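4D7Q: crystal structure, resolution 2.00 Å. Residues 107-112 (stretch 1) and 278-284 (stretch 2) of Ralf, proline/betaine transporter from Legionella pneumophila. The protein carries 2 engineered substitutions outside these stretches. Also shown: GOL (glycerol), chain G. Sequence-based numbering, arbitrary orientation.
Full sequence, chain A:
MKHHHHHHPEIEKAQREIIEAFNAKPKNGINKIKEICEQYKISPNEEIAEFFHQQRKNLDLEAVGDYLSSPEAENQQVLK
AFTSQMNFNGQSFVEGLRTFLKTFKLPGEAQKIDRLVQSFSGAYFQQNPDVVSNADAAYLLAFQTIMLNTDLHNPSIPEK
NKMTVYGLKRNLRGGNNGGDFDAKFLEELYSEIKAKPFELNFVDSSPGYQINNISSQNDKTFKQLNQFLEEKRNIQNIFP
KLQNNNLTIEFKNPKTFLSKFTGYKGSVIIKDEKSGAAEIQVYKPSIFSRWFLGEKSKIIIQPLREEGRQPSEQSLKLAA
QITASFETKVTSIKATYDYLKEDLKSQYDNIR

Stretch 1 107-112: PGEAQK
Stretch 2 (278-284) AEIQVYK

Two hydrogen bonds join the start of a helix (stretch 1) to one side of a β-strand (stretch 2) in Ralf. In the first, the backbone amide of Ala110 donates to the phenol of Tyr283 (Ala110 N to Tyr283 OH 2.9 Å, N-H...O angle 163°). An amide in the first turn of a helix has no carbonyl of an earlier turn to bond, and here the tyrosine oxygen takes that part. The same hydroxyl donates its own hydrogen bond to a side chain two residues back on the strand, Tyr283 OH to Gln281 OE1 at 2.8 Å, so it accepts from the helix and donates along the strand. In the second, the other end of that amide group reaches across: Gln281 NE2 donates to Glu109 OE1 at 2.9 Å, with an N-H...O angle of 157°. The carboxylate of Glu109, the N-cap residue, is held on its second oxygen by a salt bridge within its own stretch, Lys112 NZ to Glu109 OE2 at 2.9 Å. Water 1 adds a bridge, accepting from Gln111 N (2.9 Å) and donating to Gln281 OE1 (3.0 Å).

The backbone of stretch 1 runs as loop through Pro107 (phi/psi -71/157), Gly108 (-101/10) and Glu109 (-105/131), then turns helical at Ala110 (-57/-48), Gln111 (-63/-33) and Lys112 (-70/-49). Residues 278-283 are extended, with Gln281 at -90/122 and Tyr283 at -127/130. The touching parts run 113° apart; CA of Glu109 lies 8.1 Å from CA of Gln281, and CA of Ala110 lies 8.9 Å from CA of Tyr283. Strand alternation sends the CA-to-CB bonds of Glu279, Gln281 and Tyr283 toward stretch 1, while Ile280 and Val282 stay out of reach.

Glu109 (chi1 m, chi2 t, chi3 65°) and Gln281 (m, t, 52°) are both extended through chi2, which brings their polar ends together. Lys112 is m, t, t, t. Tyr283 (chi1 m, chi2 82°) sets its ring so that Ala110 N lies at the edge, near the ring plane; Glu109 CA is 3.2 Å from Tyr283 OH. Ala110 CB rests 3.9 Å from Tyr283 CE2, a small apolar contact beside the hydrogen bond.

Farther out, Gln111 (m, t, 56°) and Glu279 (t, t, 28°) leave Gln111 NE2 and Glu279 OE2 4.0 Å apart. Glycerol, probably from the crystallisation liquor, links them: its O3 donates to Glu279 OE2 at 2.8 Å and accepts a weak hydrogen bond from Gln111 NE2 at 3.2 Å. The whole contact buries 219 Å², both sides summed.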

ATOM      1  N   PRO A 107       2.992   0.512   3.549  1.00 23.35           N
ATOM      2  CA  PRO A 107       3.237   0.866   2.132  1.00 23.06           C
ATOM      3  C   PRO A 107       2.679   2.255   1.812  1.00 27.46           C
ATOM      4  O   PRO A 107       1.779   2.749   2.522  1.00 24.80           O
ATOM      5  CB  PRO A 107       2.493  -0.233   1.351  1.00 24.27           C
ATOM      6  CG  PRO A 107       1.450  -0.729   2.267  1.00 28.24           C
ATOM      7  CD  PRO A 107       1.979  -0.565   3.678  1.00 24.37           C
ATOM      8  N   GLY A 108       3.240   2.866   0.768  1.00 24.54           N
ATOM      9  CA  GLY A 108       2.833   4.185   0.295  1.00 23.99           C
ATOM     10  C   GLY A 108       1.932   4.131  -0.924  1.00 26.04           C
ATOM     11  O   GLY A 108       1.697   5.155  -1.561  1.00 25.27           O
ATOM     12  N   GLU A 109       1.453   2.923  -1.276  1.00 20.92           N
ATOM     13  CA  GLU A 109       0.539   2.686  -2.402  1.00 20.39           C
ATOM     14  C   GLU A 109      -0.848   2.433  -1.848  1.00 23.11           C
ATOM     15  O   GLU A 109      -0.983   1.690  -0.870  1.00 21.47           O
ATOM     16  CB  GLU A 109       1.005   1.513  -3.264  1.00 20.49           C
ATOM     17  CG  GLU A 109       2.280   1.831  -4.019  1.00 21.25           C
ATOM     18  CD  GLU A 109       2.931   0.594  -4.585  1.00 27.69           C
ATOM     19  OE1 GLU A 109       2.331  -0.054  -5.473  1.00 30.93           O
ATOM     20  OE2 GLU A 109       3.995   0.214  -4.055  1.00 32.95           O
ATOM     21  N   ALA A 110      -1.866   3.121  -2.403  1.00 19.74           N
ATOM     22  CA  ALA A 110      -3.236   3.052  -1.891  1.00 19.44           C
ATOM     23  C   ALA A 110      -3.806   1.625  -1.841  1.00 23.08           C
ATOM     24  O   ALA A 110      -4.396   1.246  -0.830  1.00 20.65           O
ATOM     25  CB  ALA A 110      -4.152   3.938  -2.709  1.00 19.99           C
ATOM     26  N   GLN A 111      -3.674   0.865  -2.935  1.00 19.73           N
ATOM     27  CA  GLN A 111      -4.239  -0.504  -2.996  1.00 21.01           C
ATOM     28  C   GLN A 111      -3.615  -1.432  -1.979  1.00 24.84           C
ATOM     29  O   GLN A 111      -4.305  -2.305  -1.448  1.00 25.29           O
ATOM     30  CB  GLN A 111      -4.081  -1.106  -4.391  1.00 22.34           C
ATOM     31  CG  GLN A 111      -4.862  -0.409  -5.494  1.00 25.08           C
ATOM     32  CD  GLN A 111      -4.693  -1.234  -6.744  1.00 49.30           C
ATOM     33  OE1 GLN A 111      -4.998  -2.428  -6.768  1.00 57.85           O
ATOM     34  NE2 GLN A 111      -4.065  -0.675  -7.747  1.00 34.69           N
ATOM     35  N   LYS A 112      -2.314  -1.209  -1.682  1.00 20.97           N
ATOM     36  CA  LYS A 112      -1.550  -1.948  -0.682  1.00 19.46           C
ATOM     37  C   LYS A 112      -2.034  -1.598   0.733  1.00 23.44           C
ATOM     38  O   LYS A 112      -2.332  -2.503   1.516  1.00 22.53           O
ATOM     39  CB  LYS A 112      -0.049  -1.711  -0.865  1.00 20.18           C
ATOM     40  CG  LYS A 112       0.486  -2.368  -2.132  1.00 25.57           C
ATOM     41  CD  LYS A 112       1.978  -2.282  -2.267  1.00 26.01           C
ATOM     42  CE  LYS A 112       2.405  -3.065  -3.490  1.00 24.62           C
ATOM     43  NZ  LYS A 112       3.763  -2.658  -3.890  1.00 23.64           N
ATOM     44  N   ALA A 278       3.329  -1.578 -18.146  1.00 28.98           N
ATOM     45  CA  ALA A 278       3.743  -0.737 -17.022  1.00 27.81           C
ATOM     46  C   ALA A 278       2.573   0.047 -16.463  1.00 28.80           C
ATOM     47  O   ALA A 278       1.619   0.335 -17.188  1.00 28.72           O
ATOM     48  CB  ALA A 278       4.851   0.211 -17.461  1.00 28.77           C
ATOM     49  N   GLU A 279       2.653   0.417 -15.185  1.00 24.16           N
ATOM     50  CA  GLU A 279       1.564   1.128 -14.525  1.00 24.71           C
ATOM     51  C   GLU A 279       1.986   2.475 -13.928  1.00 27.16           C
ATOM     52  O   GLU A 279       3.046   2.572 -13.302  1.00 26.01           O
ATOM     53  CB  GLU A 279       0.985   0.199 -13.436  1.00 25.95           C
ATOM     54  CG  GLU A 279       0.004   0.827 -12.464  1.00 31.28           C
ATOM     55  CD  GLU A 279      -0.329  -0.044 -11.267  1.00 42.46           C
ATOM     56  OE1 GLU A 279       0.517  -0.875 -10.870  1.00 38.90           O
ATOM     57  OE2 GLU A 279      -1.443   0.104 -10.722  1.00 31.95           O
ATOM     58  N   ILE A 280       1.145   3.513 -14.121  1.00 22.19           N
ATOM     59  CA  ILE A 280       1.363   4.817 -13.503  1.00 20.98           C
ATOM     60  C   ILE A 280       0.297   4.994 -12.432  1.00 25.13           C
ATOM     61  O   ILE A 280      -0.870   5.197 -12.759  1.00 25.50           O
ATOM     62  CB  ILE A 280       1.392   6.078 -14.424  1.00 23.50           C
ATOM     63  CG1 ILE A 280       2.217   5.913 -15.724  1.00 24.35           C
ATOM     64  CG2 ILE A 280       1.876   7.294 -13.598  1.00 24.12           C
ATOM     65  CD1 ILE A 280       1.950   7.096 -16.783  1.00 28.92           C
ATOM     66  N   GLN A 281       0.699   4.984 -11.162  1.00 22.70           N
ATOM     67  CA  GLN A 281      -0.235   5.263 -10.065  1.00 21.46           C
ATOM     68  C   GLN A 281      -0.183   6.761  -9.824  1.00 24.70           C
ATOM     69  O   GLN A 281       0.900   7.304  -9.604  1.00 23.59           O
ATOM     70  CB  GLN A 281       0.139   4.523  -8.803  1.00 21.74           C
ATOM     71  CG  GLN A 281       0.059   3.000  -8.915  1.00 25.86           C
ATOM     72  CD  GLN A 281       0.615   2.408  -7.651  1.00 35.26           C
ATOM     73  OE1 GLN A 281       0.203   2.761  -6.548  1.00 28.74           O
ATOM     74  NE2 GLN A 281       1.614   1.556  -7.778  1.00 26.08           N
ATOM     75  N   VAL A 282      -1.351   7.427  -9.949  1.00 22.69           N
ATOM     76  CA  VAL A 282      -1.545   8.878  -9.814  1.00 21.81           C
ATOM     77  C   VAL A 282      -2.207   9.197  -8.456  1.00 25.32           C
ATOM     78  O   VAL A 282      -3.293   8.691  -8.155  1.00 24.01           O
ATOM     79  CB  VAL A 282      -2.368   9.489 -10.996  1.00 24.99           C
ATOM     80  CG1 VAL A 282      -2.620  10.999 -10.782  1.00 24.47           C
ATOM     81  CG2 VAL A 282      -1.677   9.245 -12.351  1.00 24.44           C
ATOM     82  N   TYR A 283      -1.565  10.094  -7.694  1.00 21.52           N
ATOM     83  CA  TYR A 283      -2.009  10.592  -6.392  1.00 20.54           C
ATOM     84  C   TYR A 283      -2.042  12.077  -6.384  1.00 27.66           C
ATOM     85  O   TYR A 283      -1.064  12.725  -6.761  1.00 30.27           O
ATOM     86  CB  TYR A 283      -1.063  10.149  -5.269  1.00 20.90           C
ATOM     87  CG  TYR A 283      -0.992   8.654  -5.107  1.00 22.65           C
ATOM     88  CD1 TYR A 283      -0.162   7.881  -5.922  1.00 23.92           C
ATOM     89  CD2 TYR A 283      -1.769   8.000  -4.157  1.00 22.38           C
ATOM     90  CE1 TYR A 283      -0.130   6.497  -5.810  1.00 22.27           C
ATOM     91  CE2 TYR A 283      -1.707   6.622  -4.005  1.00 22.86           C
ATOM     92  CZ  TYR A 283      -0.876   5.875  -4.825  1.00 27.18           C
ATOM     93  OH  TYR A 283      -0.850   4.514  -4.701  1.00 27.08           O
ATOM     94  N   LYS A 284      -3.149  12.633  -5.938  1.00 24.16           N
ATOM     95  CA  LYS A 284      -3.281  14.084  -5.816  1.00 24.44           C
ATOM     96  C   LYS A 284      -3.980  14.381  -4.473  1.00 26.45           C
ATOM     97  O   LYS A 284      -4.888  13.613  -4.102  1.00 23.75           O
ATOM     98  CB  LYS A 284      -4.081  14.684  -6.992  1.00 27.26           C
ATOM     99  CG  LYS A 284      -3.390  14.578  -8.364  1.00 30.94           C
ATOM    100  CD  LYS A 284      -3.936  15.564  -9.395  1.00 45.37           C
ATOM    101  CE  LYS A 284      -5.361  15.267  -9.797  1.00 63.76           C
ATOM    102  NZ  LYS A 284      -6.032  16.467 -10.368  1.00 77.63           N
TER
HETATM  103  C1  GOL G1352       0.648  -4.194  -8.533  1.00 56.87           C
HETATM  104  O1  GOL G1352       0.741  -4.341  -7.121  1.00 52.33           O
HETATM  105  C2  GOL G1352      -0.789  -4.061  -8.981  1.00 61.17           C
HETATM  106  O2  GOL G1352      -0.895  -4.490 -10.342  1.00 64.02           O
HETATM  107  C3  GOL G1352      -1.313  -2.648  -8.850  1.00 60.83           C
HETATM  108  O3  GOL G1352      -2.287  -2.371  -9.861  1.00 62.06           O
HETATM  109  O   HOH W   1      -2.310   1.623  -5.381  1.00 31.80           O